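Local coordinates for protein ADP-dependent L-serine kinase SerK (Thermococcus kodakarensis KOD1, PDB 5X0J) that uses ADP to phosphorylate free L-serine, giving O-phospho-L-serine and AMP, the first step from serine to cysteine, at residues 116-119 against 123-126; 138-143 against 149-154; 201-206 against 220-225. The protein carries 1 engineered substitution. All coordinates share one frame; numbering follows the deposited sequence.

How the contacts relate
Contacts 1 and 2 lie side by side and touch. Ile-125 of the first pairs through its backbone with Ala-150 of the second, because strands 125-126 and 148-151 are neighbours in one antiparallel sheet. Contact 3 reaches the same sheet through strand 224-226, but its centre is about 24 Å from that of contact 1 and about 16 Å from that of contact 2. Contact 1 is small, with a buried apolar half and a solvated lysine half. Contact 2 is partly buried and rests on main-chain hydrogen bonds of a hairpin. Contact 3 is buried, nearest the chain's centre, and joins apolar proline-threonine packing to a phosphoserine site.

Contact 1 (116-119 against 123-126); sequences RLKK and EVIE
Val-124 sits against two residues of the last turn of helix 110-119, Leu-117 and Lys-118. Its CG2 methyl lies 4.0 Å from Leu-117 CB, and the two side chains cross at about a right angle. Lys-118 runs outward along the same valine. Its CB and CG leave the helix with CG anti to the carbonyl carbon (chi1 -72°), and from there the chain runs straight out past Val-124. Lys-118 CG passes the CG2 methyl of Val-124 at 4.3 Å. CE comes 4.1 Å from Val-124 CB and 3.9 Å from Val-124 O. NZ then reaches two waters at 3.0 and 3.1 Å. Each water in turn donates to Val-124 O, at 2.8 and 2.9 Å. Leu-117 also packs on Val-161 and Val-164 of helix 155-170, and Val-124 on Phe-149 of strand 148-151. The short connection between helix and strand is thus closed in two ways. Apolar carbon seals the buried side. On the exposed side the ammonium group and the valine carbonyl meet through paired waters, an indirect link that probably leaves the lysine tip some freedom.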
loop_
_atom_site.group_PDB
_atom_site.type_symbol
_atom_site.label_atom_id
_atom_site.label_comp_id
_atom_site.label_asym_id
_atom_site.label_seq_id
_atom_site.Cartn_x
_atom_site.Cartn_y
_atom_site.Cartn_z
ATOM N N ARG A 116 4.074 18.577 -11.498
ATOM C CA ARG A 116 4.481 18.361 -10.099
ATOM C C ARG A 116 5.558 17.283 -9.972
ATOM O O ARG A 116 6.480 17.427 -9.169
ATOM C CB ARG A 116 3.281 18.031 -9.196
ATOM C CG ARG A 116 2.425 19.237 -8.830
ATOM C CD ARG A 116 3.085 20.108 -7.769
ATOM N NE ARG A 116 3.022 19.534 -6.425
ATOM C CZ ARG A 116 1.964 19.584 -5.614
ATOM N NH1 ARG A 116 0.843 20.180 -5.992
ATOM N NH2 ARG A 116 2.028 19.021 -4.410
ATOM N N LEU A 117 5.444 16.209 -10.746
ATOM C CA LEU A 117 6.496 15.187 -10.786
ATOM C C LEU A 117 7.842 15.774 -11.245
ATOM O O LEU A 117 8.881 15.539 -10.618
ATOM C CB LEU A 117 6.082 14.030 -11.693
ATOM C CG LEU A 117 4.904 13.179 -11.202
ATOM C CD1 LEU A 117 4.523 12.204 -12.304
ATOM C CD2 LEU A 117 5.221 12.423 -9.913
ATOM N N LYS A 118 7.807 16.573 -12.308
ATOM C CA LYS A 118 9.022 17.216 -12.812
ATOM C C LYS A 118 9.599 18.209 -11.800
ATOM O O LYS A 118 10.824 18.262 -11.630
ATOM C CB LYS A 118 8.760 17.873 -14.163
ATOM C CG LYS A 118 8.590 16.860 -15.279
ATOM C CD LYS A 118 8.309 17.524 -16.617
ATOM C CE LYS A 118 8.229 16.489 -17.717
ATOM N NZ LYS A 118 8.191 17.101 -19.065
ATOM N N LYS A 119 8.743 18.937 -11.078
ATOM C CA LYS A 119 9.238 19.870 -10.043
ATOM C C LYS A 119 9.972 19.127 -8.926
ATOM O O LYS A 119 10.941 19.639 -8.362
ATOM C CB LYS A 119 8.100 20.719 -9.460
ATOM C CG LYS A 119 8.558 21.787 -8.470
ATOM C CD LYS A 119 8.451 21.318 -7.014
ATOM C CE LYS A 119 9.068 22.318 -6.041
ATOM N NZ LYS A 119 8.951 21.871 -4.623
ATOM N N GLU A 123 12.081 12.553 -14.015
ATOM C CA GLU A 123 11.899 12.579 -15.458
ATOM C C GLU A 123 10.597 11.883 -15.807
ATOM O O GLU A 123 10.244 10.880 -15.183
ATOM C CB GLU A 123 13.069 11.913 -16.155
ATOM C CG GLU A 123 14.399 12.607 -15.910
ATOM C CD GLU A 123 15.538 11.887 -16.582
ATOM O OE1 GLU A 123 15.761 12.142 -17.777
ATOM O OE2 GLU A 123 16.209 11.074 -15.922
ATOM N N VAL A 124 9.862 12.438 -16.768
ATOM C CA VAL A 124 8.603 11.851 -17.236
ATOM C C VAL A 124 8.684 11.876 -18.759
ATOM O O VAL A 124 8.540 12.922 -19.376
ATOM C CB VAL A 124 7.377 12.623 -16.703
ATOM C CG1 VAL A 124 6.085 11.947 -17.162
ATOM C CG2 VAL A 124 7.444 12.758 -15.179
ATOM N N ILE A 125 8.974 10.715 -19.342
ATOM C CA ILE A 125 9.398 10.619 -20.734
ATOM C C ILE A 125 8.357 9.846 -21.516
ATOM O O ILE A 125 8.095 8.680 -21.213
ATOM C CB ILE A 125 10.761 9.922 -20.823
ATOM C CG1 ILE A 125 11.816 10.763 -20.100
ATOM C CG2 ILE A 125 11.152 9.691 -22.283
ATOM C CD1 ILE A 125 13.110 10.031 -19.849
ATOM N N GLU A 126 7.774 10.466 -22.545
ATOM C CA GLU A 126 6.793 9.758 -23.354
ATOM C C GLU A 126 7.478 8.570 -24.022
ATOM O O GLU A 126 8.546 8.704 -24.617
ATOM C CB GLU A 126 6.133 10.667 -24.388
ATOM C CG GLU A 126 4.854 10.073 -24.944
ATOM C CD GLU A 126 4.069 11.038 -25.803
ATOM O OE1 GLU A 126 4.683 11.979 -26.348
ATOM O OE2 GLU A 126 2.838 10.846 -25.926
HETATM O O HOH W 1 6.797 14.847 -20.382
HETATM O O HOH W 2 10.044 15.114 -20.638
#

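Contact 2 (138-143 against 149-154); sequences EIAFAL and FAIPGG
Phe-141 and Ile-151 form a hydrogen-bonded pair in the antiparallel hairpin of strands 141-144 and 148-151. Ile-151 N donates to Phe-141 O at 2.9 Å, nearly in line with the carbonyl. At the next such pair, Leu-143 and Phe-149 bond both ways. Leu-143 N reaches Phe-149 O at 2.8 Å in the carbonyl plane, while Phe-149 N approaches Leu-143 O with a 20° tilt from the plane of that carbonyl. Between them, Ala-142 and Ala-150 are a non-hydrogen-bonded pair. Their backbones bond outward instead: Ala-150 N to Ile-125 O, and Ala-142 with Ile-199.

The regular pattern breaks at Ile-151 O. Ala-140 N donates to Ile-151 O at 2.9 Å. Phe-141 N adds a weak bond to Ile-151 O at 3.4 Å. Two residues facing one make this a classic beta bulge. Ala-140 O is taken by Gln-158 of helix 155-170. Gly-154, the N-cap of that helix, gives its N to Glu-157. A water donates to Glu-138 O and accepts from Gly-153 N, while the Glu-138 carboxylate pairs with Arg-136.

Apolar side chains add to this. Ile-139 CD1 lies 3.7 Å from Ala-150 CB, brought there by CG1 standing between the backbone N and the carbonyl carbon (chi1 59°). On the face shared by Phe-141, Leu-143, Phe-149 and Ile-151, Leu-143 lies alongside Phe-149, CD2 4.1 Å from CD1 of the ring. Strand N-H and C=O groups named here find strand partners, those at the open end side chains or water, and the bulge lets Ile-151 O take two donors, one weakly.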
loop_
_atom_site.group_PDB
_atom_site.type_symbol
_atom_site.label_atom_id
_atom_site.label_comp_id
_atom_site.label_asym_id
_atom_site.label_seq_id
_atom_site.Cartn_x
_atom_site.Cartn_y
_atom_site.Cartn_z
ATOM N N GLU A 138 12.696 -2.113 -14.781
ATOM C CA GLU A 138 13.756 -1.308 -15.396
ATOM C C GLU A 138 13.615 0.179 -15.119
ATOM O O GLU A 138 14.581 0.928 -15.273
ATOM C CB GLU A 138 13.768 -1.546 -16.905
ATOM C CG GLU A 138 14.223 -2.952 -17.264
ATOM C CD GLU A 138 13.910 -3.355 -18.689
ATOM O OE1 GLU A 138 13.347 -2.550 -19.455
ATOM O OE2 GLU A 138 14.222 -4.509 -19.047
ATOM N N ILE A 139 12.409 0.610 -14.765
ATOM C CA ILE A 139 12.097 1.993 -14.430
ATOM C C ILE A 139 11.284 2.013 -13.135
ATOM O O ILE A 139 10.795 0.966 -12.698
ATOM C CB ILE A 139 11.320 2.683 -15.578
ATOM C CG1 ILE A 139 9.999 1.971 -15.897
ATOM C CG2 ILE A 139 12.181 2.737 -16.838
ATOM C CD1 ILE A 139 9.171 2.690 -16.941
ATOM N N ALA A 140 11.142 3.196 -12.539
ATOM C CA ALA A 140 10.450 3.331 -11.249
ATOM C C ALA A 140 8.950 3.073 -11.414
ATOM O O ALA A 140 8.352 2.306 -10.659
ATOM C CB ALA A 140 10.690 4.716 -10.676
ATOM N N PHE A 141 8.350 3.721 -12.404
ATOM C CA PHE A 141 6.940 3.545 -12.718
ATOM C C PHE A 141 6.711 3.830 -14.197
ATOM O O PHE A 141 7.408 4.668 -14.781
ATOM C CB PHE A 141 6.064 4.565 -11.971
ATOM C CG PHE A 141 5.740 4.240 -10.532
ATOM C CD1 PHE A 141 4.885 3.189 -10.194
ATOM C CD2 PHE A 141 6.204 5.064 -9.514
ATOM C CE1 PHE A 141 4.541 2.949 -8.866
ATOM C CE2 PHE A 141 5.879 4.810 -8.192
ATOM C CZ PHE A 141 5.042 3.764 -7.866
ATOM N N ALA A 142 5.721 3.163 -14.778
ATOM C CA ALA A 142 5.102 3.594 -16.035
ATOM C C ALA A 142 3.821 4.329 -15.688
ATOM O O ALA A 142 3.003 3.805 -14.935
ATOM C CB ALA A 142 4.803 2.409 -16.938
ATOM N N LEU A 143 3.659 5.529 -16.228
ATOM C CA LEU A 143 2.439 6.319 -16.066
ATOM C C LEU A 143 1.623 6.139 -17.329
ATOM O O LEU A 143 2.022 6.635 -18.392
ATOM C CB LEU A 143 2.812 7.786 -15.844
ATOM C CG LEU A 143 1.699 8.826 -15.875
ATOM C CD1 LEU A 143 0.634 8.493 -14.846
ATOM C CD2 LEU A 143 2.288 10.199 -15.612
ATOM N N PHE A 149 4.017 7.123 -20.372
ATOM C CA PHE A 149 5.285 7.736 -19.981
ATOM C C PHE A 149 6.096 6.813 -19.094
ATOM O O PHE A 149 5.536 6.125 -18.227
ATOM C CB PHE A 149 5.072 9.032 -19.190
ATOM C CG PHE A 149 4.186 10.036 -19.866
ATOM C CD1 PHE A 149 2.808 9.981 -19.696
ATOM C CD2 PHE A 149 4.727 11.052 -20.657
ATOM C CE1 PHE A 149 1.977 10.911 -20.300
ATOM C CE2 PHE A 149 3.893 11.982 -21.274
ATOM C CZ PHE A 149 2.523 11.910 -21.087
ATOM N N ALA A 150 7.410 6.836 -19.277
ATOM C CA ALA A 150 8.345 6.198 -18.373
ATOM C C ALA A 150 8.835 7.209 -17.350
ATOM O O ALA A 150 9.163 8.345 -17.707
ATOM C CB ALA A 150 9.520 5.648 -19.149
ATOM N N ILE A 151 8.879 6.788 -16.083
ATOM C CA ILE A 151 9.551 7.532 -15.015
ATOM C C ILE A 151 10.777 6.702 -14.626
ATOM O O ILE A 151 10.655 5.716 -13.913
ATOM C CB ILE A 151 8.615 7.775 -13.814
ATOM C CG1 ILE A 151 7.414 8.607 -14.279
ATOM C CG2 ILE A 151 9.378 8.469 -12.686
ATOM C CD1 ILE A 151 6.263 8.685 -13.297
ATOM N N PRO A 152 11.971 7.072 -15.146
ATOM C CA PRO A 152 13.186 6.314 -14.866
ATOM C C PRO A 152 13.513 6.278 -13.382
ATOM O O PRO A 152 13.100 7.168 -12.626
ATOM C CB PRO A 152 14.273 7.082 -15.629
ATOM C CG PRO A 152 13.546 7.855 -16.654
ATOM C CD PRO A 152 12.207 8.161 -16.109
ATOM N N GLY A 153 14.263 5.258 -12.993
ATOM C CA GLY A 153 14.835 5.178 -11.665
ATOM C C GLY A 153 14.451 3.910 -10.931
ATOM O O GLY A 153 14.156 2.865 -11.538
ATOM N N GLY A 154 14.480 4.013 -9.611
ATOM C CA GLY A 154 14.213 2.883 -8.731
ATOM C C GLY A 154 13.503 3.358 -7.492
ATOM O O GLY A 154 12.605 4.189 -7.572
HETATM O O HOH W 3 15.458 3.533 -15.056
#

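Contact 3 (201-206 against 220-225); sequences KAPTKE and PKTTRH. With SEP (phosphoserine), chain C.
Pro-203 points the CG corner of its ring between the methyls of Thr-222 and Thr-223. Its CG is 3.8 Å from both CG2 atoms. The side chain crosses Thr-222 obliquely and Thr-223 at about a right angle. Pro-203 CD also comes within 3.5 Å of Thr-222 O.

Thr-223 has two sides. Its methyl, anti to the carbonyl carbon, faces the proline. The same rotation (chi1 59°) sets OG1 between the backbone N and the carbonyl carbon, where it accepts from the phosphoserine N at 2.9 Å and also bonds His-29. The amine of the ligand makes a weak second bond to Thr-223 O.

His-225 turns its ring edge to the ligand carboxylate, whose OXT lies in the ring plane. ND1 donates to OXT, and the backbone N of His-225 grips the same atom at 2.8 Å in a nearly straight bond. The second ring nitrogen, NE2, bonds Tyr-92 OH, and the two bonds together probably fix the ring's rotation.

Lys-221 serves the phosphate end. Its chain bends at chi2 (-64°), and NZ donates to O1P at 2.9 Å and more weakly to O2P. Glu-4 and Glu-36 also form salt bridges with NZ. A methionine in place of Lys-221 would probably leave the phosphate without this positive partner and both glutamates without their shared counter-charge. Val-68, Gly-70, His-71 and Trp-102 complete the hydrogen bonds to phosphoserine, the product of the reaction.

Segment 220-225 leads into strand 224-226, where Arg-224 pairs with Tyr-100 of strand 98-107. Segment 201-206 enters helix 205-213, capped by Thr-204, and Val-208 of that helix packs on both Pro-203 and Thr-223. The contact thus joins the loop before helix 205-213 to the phosphoserine-binding loop before strand 224-226.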
loop_
_atom_site.group_PDB
_atom_site.type_symbol
_atom_site.label_atom_id
_atom_site.label_comp_id
_atom_site.label_asym_id
_atom_site.label_seq_id
_atom_site.Cartn_x
_atom_site.Cartn_y
_atom_site.Cartn_z
ATOM N N LYS A 201 6.821 -3.112 -11.082
ATOM C CA LYS A 201 7.093 -4.511 -10.758
ATOM C C LYS A 201 6.833 -4.714 -9.273
ATOM O O LYS A 201 7.092 -3.820 -8.468
ATOM C CB LYS A 201 8.544 -4.869 -11.099
ATOM C CG LYS A 201 8.918 -6.338 -10.920
ATOM C CD LYS A 201 10.410 -6.565 -11.135
ATOM C CE LYS A 201 10.778 -8.041 -11.036
ATOM N NZ LYS A 201 10.444 -8.648 -9.718
ATOM N N ALA A 202 6.308 -5.880 -8.919
ATOM C CA ALA A 202 6.095 -6.217 -7.518
ATOM C C ALA A 202 7.414 -6.621 -6.868
ATOM O O ALA A 202 8.296 -7.173 -7.522
ATOM C CB ALA A 202 5.118 -7.361 -7.410
ATOM N N PRO A 203 7.540 -6.395 -5.555
ATOM C CA PRO A 203 8.682 -6.903 -4.821
ATOM C C PRO A 203 8.534 -8.409 -4.620
ATOM O O PRO A 203 7.431 -8.939 -4.802
ATOM C CB PRO A 203 8.553 -6.194 -3.472
ATOM C CG PRO A 203 7.097 -6.068 -3.284
ATOM C CD PRO A 203 6.525 -5.825 -4.652
ATOM N N THR A 204 9.626 -9.083 -4.269
ATOM C CA THR A 204 9.549 -10.461 -3.765
ATOM C C THR A 204 9.625 -10.469 -2.233
ATOM O O THR A 204 10.093 -9.512 -1.604
ATOM C CB THR A 204 10.672 -11.336 -4.326
ATOM O OG1 THR A 204 11.907 -10.941 -3.733
ATOM C CG2 THR A 204 10.754 -11.213 -5.845
ATOM N N LYS A 205 9.168 -11.563 -1.638
ATOM C CA LYS A 205 9.200 -11.703 -0.181
ATOM C C LYS A 205 10.624 -11.650 0.368
ATOM O O LYS A 205 10.866 -11.051 1.420
ATOM C CB LYS A 205 8.508 -12.993 0.252
ATOM C CG LYS A 205 7.004 -12.980 0.031
ATOM C CD LYS A 205 6.307 -14.092 0.794
ATOM C CE LYS A 205 6.754 -15.461 0.313
ATOM N NZ LYS A 205 6.064 -16.586 0.992
ATOM N N GLU A 206 11.564 -12.257 -0.355
ATOM C CA GLU A 206 12.963 -12.219 0.070
ATOM C C GLU A 206 13.486 -10.765 0.053
ATOM O O GLU A 206 14.156 -10.351 0.995
ATOM C CB GLU A 206 13.831 -13.178 -0.769
ATOM C CG GLU A 206 13.508 -14.672 -0.588
ATOM C CD GLU A 206 14.001 -15.312 0.724
ATOM O OE1 GLU A 206 14.538 -14.620 1.619
ATOM O OE2 GLU A 206 13.841 -16.545 0.889
ATOM N N PRO A 220 4.796 3.859 -0.386
ATOM C CA PRO A 220 3.534 3.294 0.106
ATOM C C PRO A 220 2.953 2.217 -0.799
ATOM O O PRO A 220 3.060 2.289 -2.037
ATOM C CB PRO A 220 2.608 4.511 0.197
ATOM C CG PRO A 220 3.516 5.678 0.295
ATOM C CD PRO A 220 4.697 5.318 -0.549
ATOM N N LYS A 221 2.339 1.217 -0.168
ATOM C CA LYS A 221 1.548 0.192 -0.852
ATOM C C LYS A 221 2.360 -0.648 -1.844
ATOM O O LYS A 221 1.823 -1.215 -2.789
ATOM C CB LYS A 221 0.329 0.834 -1.534
ATOM C CG LYS A 221 -0.569 1.644 -0.607
ATOM C CD LYS A 221 -1.223 0.772 0.448
ATOM C CE LYS A 221 -2.284 1.549 1.188
ATOM N NZ LYS A 221 -2.986 0.700 2.199
ATOM N N THR A 222 3.667 -0.732 -1.627
ATOM C CA THR A 222 4.523 -1.533 -2.487
ATOM C C THR A 222 4.140 -3.010 -2.448
ATOM O O THR A 222 4.041 -3.648 -3.496
ATOM C CB THR A 222 6.003 -1.306 -2.130
ATOM O OG1 THR A 222 6.358 0.031 -2.494
ATOM C CG2 THR A 222 6.922 -2.303 -2.828
ATOM N N THR A 223 3.907 -3.549 -1.256
ATOM C CA THR A 223 3.517 -4.944 -1.120
ATOM C C THR A 223 1.999 -5.106 -1.059
ATOM O O THR A 223 1.307 -4.341 -0.396
ATOM C CB THR A 223 4.092 -5.566 0.154
ATOM O OG1 THR A 223 3.621 -4.836 1.289
ATOM C CG2 THR A 223 5.605 -5.544 0.146
ATOM N N ARG A 224 1.501 -6.098 -1.787
ATOM C CA ARG A 224 0.123 -6.535 -1.670
ATOM C C ARG A 224 0.182 -8.023 -1.368
ATOM O O ARG A 224 0.317 -8.836 -2.269
ATOM C CB ARG A 224 -0.678 -6.255 -2.950
ATOM C CG ARG A 224 -2.124 -6.718 -2.873
ATOM C CD ARG A 224 -2.963 -6.230 -4.047
ATOM N NE ARG A 224 -2.628 -6.854 -5.324
ATOM C CZ ARG A 224 -3.028 -8.059 -5.732
ATOM N NH1 ARG A 224 -3.775 -8.835 -4.971
ATOM N NH2 ARG A 224 -2.659 -8.506 -6.932
ATOM N N HIS A 225 0.109 -8.376 -0.089
ATOM C CA HIS A 225 0.188 -9.769 0.332
ATOM C C HIS A 225 -1.154 -10.453 0.216
ATOM O O HIS A 225 -2.178 -9.886 0.575
ATOM C CB HIS A 225 0.689 -9.869 1.768
ATOM C CG HIS A 225 2.099 -9.400 1.956
ATOM N ND1 HIS A 225 2.417 -8.093 2.263
ATOM C CD2 HIS A 225 3.272 -10.067 1.888
ATOM C CE1 HIS A 225 3.728 -7.984 2.385
ATOM N NE2 HIS A 225 4.272 -9.163 2.151
HETATM N N SEP C . 1.373 -4.283 2.958
HETATM C CA SEP C . -0.069 -4.097 2.610
HETATM C CB SEP C . -0.233 -2.786 1.841
HETATM O OG SEP C . 0.249 -1.711 2.646
HETATM C C SEP C . -0.583 -5.291 1.849
HETATM O O SEP C . -1.634 -5.201 1.185
HETATM O OXT SEP C . 0.029 -6.376 1.876
HETATM P P SEP C . -0.553 -1.238 3.975
HETATM O O1P SEP C . -2.011 -1.576 3.707
HETATM O O2P SEP C . -0.258 0.228 4.003
HETATM O O3P SEP C . 0.075 -2.007 5.109
#